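Local coordinates for ATP:cob(I)alamin adenosyltransferase (PDB 5CX7), which binds haem through its C-terminal domain and, as the whole enzyme, converts cob(I)alamin to adenosylcobalamin, the cofactor of propanediol dehydratase, at the protoporphyrin IX containing Fe site. Sequence-based numbering; all coordinates share one arbitrary frame. Chains: chain A/B, ATP:cob(I)alamin adenosyltransferase.

The protoporphyrin IX containing Fe site. Residues chain A 14, 18, 21-22, 25, 48, 50; chain B 14, 18, 21-22, 50. With HEM (protoporphyrin IX containing Fe), chain C.
This is a bis-histidine haem site built between two copies of an HbpS-like domain, each giving one axial ligand from its first helix. The imidazole NE2 of A:His18 bonds the haem FE at 1.9 Å and NE2 of B:His18 at 2.0 Å from the opposite face; the two bonds make 168° at a near-octahedral iron. Each imidazole stands on its tip above the porphyrin, its CG anti to the backbone N.

One helical turn earlier, the rings of A:Phe14 and B:Phe14 come edge-on to the macrocycle. The B:Phe14 ring is tilted 60° to the pyrrole containing NC, with CE1 3.4 Å from HEM C3C; A:Phe14 does the same over the NA pyrrole, CZ reaching the methyl CMA. The CB of A:His18 packs over the rim of one face of A:Phe14, and that of B:His18 likewise on B:Phe14.

The arginines break the symmetry. B:Arg22, bent at chi3 (78°), folds over the haem with its guanidinium face on C2A and NE 3.9 Å from the centroid of the NA pyrrole, a cation-pi contact; NH1 makes a long salt bridge to propionate O2D at 3.6 Å. A:Arg22 runs extended instead, laying its guanidinium face against the methyl CMD.

At the edge opposite the propionates, methyl CMC sits over the six-membered ring of A:Trp50 and CMB over that of B:Trp50, while A:Val25 CG1 touches the vinyl carbon CBC at 3.6 Å. A:Trp50 also crosses B:Phe14, and B:Trp50 crosses A:Phe14.

The haem thus lies between helices 14-30 of A and 14-31 of B; CMB, CMC and the CBB vinyl face strands 46-51, the CBC vinyl packs on A's helix, and the propionates point away from the strands. The structure alone does not show whether this pairing persists in solution.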
# COMPACT_ATOMS: atom_id res chain seq x y z
N PHE A 14 22.84 -25.95 -3.64
CA PHE A 14 22.71 -26.02 -2.19
C PHE A 14 23.99 -25.55 -1.51
O PHE A 14 23.91 -24.79 -0.52
CB PHE A 14 22.31 -27.41 -1.68
CG PHE A 14 22.50 -27.57 -0.19
CD1 PHE A 14 21.58 -27.07 0.68
CD2 PHE A 14 23.67 -28.14 0.33
CE1 PHE A 14 21.78 -27.16 2.07
CE2 PHE A 14 23.88 -28.24 1.72
CZ PHE A 14 22.91 -27.77 2.58
N HIS A 18 24.34 -22.52 1.14
CA HIS A 18 24.80 -22.83 2.43
C HIS A 18 26.05 -22.12 2.83
O HIS A 18 26.11 -21.61 3.97
CB HIS A 18 24.96 -24.39 2.57
CG HIS A 18 25.02 -24.83 3.99
ND1 HIS A 18 26.21 -25.06 4.64
CD2 HIS A 18 24.05 -25.01 4.91
CE1 HIS A 18 25.99 -25.41 5.90
NE2 HIS A 18 24.70 -25.37 6.05
N THR A 21 25.72 -18.25 3.25
CA THR A 21 25.03 -17.92 4.48
C THR A 21 25.87 -18.14 5.70
O THR A 21 26.04 -17.29 6.56
CB THR A 21 23.71 -18.70 4.62
OG1 THR A 21 22.93 -18.53 3.43
CG2 THR A 21 22.92 -18.21 5.78
N ARG A 22 26.44 -19.36 5.80
CA ARG A 22 27.40 -19.60 6.85
C ARG A 22 28.56 -18.63 6.92
O ARG A 22 28.90 -18.20 8.00
CB ARG A 22 27.95 -20.99 6.66
CG ARG A 22 28.84 -21.47 7.72
CD ARG A 22 29.24 -22.99 7.58
NE ARG A 22 30.35 -23.14 8.50
CZ ARG A 22 31.05 -24.26 8.68
NH1 ARG A 22 30.78 -25.37 8.00
NH2 ARG A 22 32.02 -24.28 9.59
N VAL A 25 27.37 -15.16 8.24
CA VAL A 25 27.13 -15.19 9.70
C VAL A 25 28.43 -15.26 10.47
O VAL A 25 28.66 -14.55 11.43
CB VAL A 25 26.18 -16.38 10.07
CG1 VAL A 25 26.16 -16.64 11.56
CG2 VAL A 25 24.78 -16.11 9.51
N VAL A 48 17.15 -17.55 0.50
CA VAL A 48 17.56 -17.72 1.91
C VAL A 48 17.45 -16.40 2.66
O VAL A 48 17.79 -15.34 2.15
CB VAL A 48 19.02 -18.20 2.05
CG1 VAL A 48 19.33 -18.49 3.50
CG2 VAL A 48 19.28 -19.40 1.20
N TRP A 50 18.49 -15.23 6.77
CA TRP A 50 18.88 -15.58 8.14
C TRP A 50 19.13 -14.33 8.98
O TRP A 50 19.81 -13.43 8.58
CB TRP A 50 20.15 -16.38 8.08
CG TRP A 50 20.56 -16.90 9.37
CD1 TRP A 50 21.19 -16.24 10.36
CD2 TRP A 50 20.31 -18.23 9.85
NE1 TRP A 50 21.39 -17.09 11.45
CE2 TRP A 50 20.83 -18.31 11.16
CE3 TRP A 50 19.70 -19.37 9.30
CZ2 TRP A 50 20.77 -19.47 11.91
CZ3 TRP A 50 19.65 -20.55 10.06
CH2 TRP A 50 20.17 -20.57 11.37
N PHE B 14 20.71 -21.44 17.61
CA PHE B 14 21.18 -21.77 16.27
C PHE B 14 20.78 -23.20 15.90
O PHE B 14 20.28 -23.46 14.78
CB PHE B 14 22.70 -21.60 16.09
CG PHE B 14 23.23 -22.26 14.84
CD1 PHE B 14 23.10 -21.65 13.60
CD2 PHE B 14 23.78 -23.53 14.87
CE1 PHE B 14 23.48 -22.29 12.45
CE2 PHE B 14 24.17 -24.20 13.70
CZ PHE B 14 24.04 -23.56 12.48
N HIS B 18 18.48 -24.44 12.78
CA HIS B 18 19.16 -25.24 11.76
C HIS B 18 18.51 -26.60 11.61
O HIS B 18 18.18 -26.99 10.50
CB HIS B 18 20.58 -25.42 12.13
CG HIS B 18 21.45 -25.93 11.03
ND1 HIS B 18 21.84 -27.26 10.94
CD2 HIS B 18 22.06 -25.29 9.99
CE1 HIS B 18 22.65 -27.42 9.91
NE2 HIS B 18 22.79 -26.24 9.33
N THR B 21 14.86 -26.31 10.11
CA THR B 21 14.92 -26.04 8.67
C THR B 21 15.33 -27.31 7.91
O THR B 21 14.73 -27.66 6.90
CB THR B 21 15.89 -24.86 8.36
OG1 THR B 21 15.49 -23.71 9.13
CG2 THR B 21 15.81 -24.51 6.89
N ARG B 22 16.41 -27.95 8.37
CA ARG B 22 16.87 -29.24 7.79
C ARG B 22 15.82 -30.29 7.79
O ARG B 22 15.56 -30.90 6.74
CB ARG B 22 18.10 -29.75 8.56
CG ARG B 22 19.33 -29.07 8.13
CD ARG B 22 20.45 -29.60 8.97
NE ARG B 22 20.87 -30.94 8.48
CZ ARG B 22 21.92 -31.62 8.93
NH1 ARG B 22 22.67 -31.10 9.90
NH2 ARG B 22 22.24 -32.80 8.43
N TRP B 50 13.83 -20.41 3.76
CA TRP B 50 14.47 -21.28 2.81
C TRP B 50 13.48 -21.71 1.75
O TRP B 50 12.43 -22.26 2.05
CB TRP B 50 15.04 -22.57 3.50
CG TRP B 50 15.84 -23.41 2.58
CD1 TRP B 50 15.38 -24.33 1.71
CD2 TRP B 50 17.23 -23.34 2.37
NE1 TRP B 50 16.38 -24.83 0.99
CE2 TRP B 50 17.54 -24.26 1.37
CE3 TRP B 50 18.25 -22.56 2.91
CZ2 TRP B 50 18.85 -24.46 0.89
CZ3 TRP B 50 19.53 -22.77 2.46
CH2 TRP B 50 19.83 -23.72 1.49
CHA HEM C . 25.62 -28.65 7.86
CHB HEM C . 21.40 -27.30 6.01
CHC HEM C . 22.44 -22.78 7.53
CHD HEM C . 26.38 -24.30 9.76
C1A HEM C . 24.42 -28.64 7.21
C2A HEM C . 23.91 -29.73 6.45
C3A HEM C . 22.72 -29.37 5.90
C4A HEM C . 22.48 -28.06 6.36
CMA HEM C . 21.79 -30.18 5.01
CAA HEM C . 24.60 -31.06 6.21
CBA HEM C . 25.58 -30.74 5.04
CGA HEM C . 26.32 -31.96 4.55
O1A HEM C . 27.27 -32.42 5.24
O2A HEM C . 26.01 -32.51 3.45
C1B HEM C . 21.32 -25.96 6.28
C2B HEM C . 20.30 -25.10 5.84
C3B HEM C . 20.57 -23.83 6.27
C4B HEM C . 21.85 -23.90 6.96
CMB HEM C . 19.09 -25.52 5.05
CAB HEM C . 19.66 -22.68 5.99
CBB HEM C . 19.73 -21.40 6.32
C1C HEM C . 23.57 -22.77 8.27
C2C HEM C . 24.11 -21.64 8.91
C3C HEM C . 25.28 -22.09 9.55
C4C HEM C . 25.38 -23.50 9.26
CMC HEM C . 23.55 -20.22 8.88
CAC HEM C . 26.32 -21.40 10.41
CBC HEM C . 26.40 -20.10 10.70
C1D HEM C . 26.44 -25.63 9.39
C2D HEM C . 27.59 -26.42 9.85
C3D HEM C . 27.42 -27.63 9.31
C4D HEM C . 26.16 -27.59 8.54
CMD HEM C . 28.74 -25.96 10.72
CAD HEM C . 28.34 -28.83 9.50
CBD HEM C . 27.93 -29.44 10.86
CGD HEM C . 26.59 -30.18 10.80
O1D HEM C . 26.42 -31.13 10.01
O2D HEM C . 25.62 -29.86 11.55
NA HEM C . 23.56 -27.61 7.08
NB HEM C . 22.20 -25.21 6.88
NC HEM C . 24.35 -23.88 8.45
ND HEM C . 25.59 -26.36 8.58
FE HEM C . 23.94 -25.81 7.75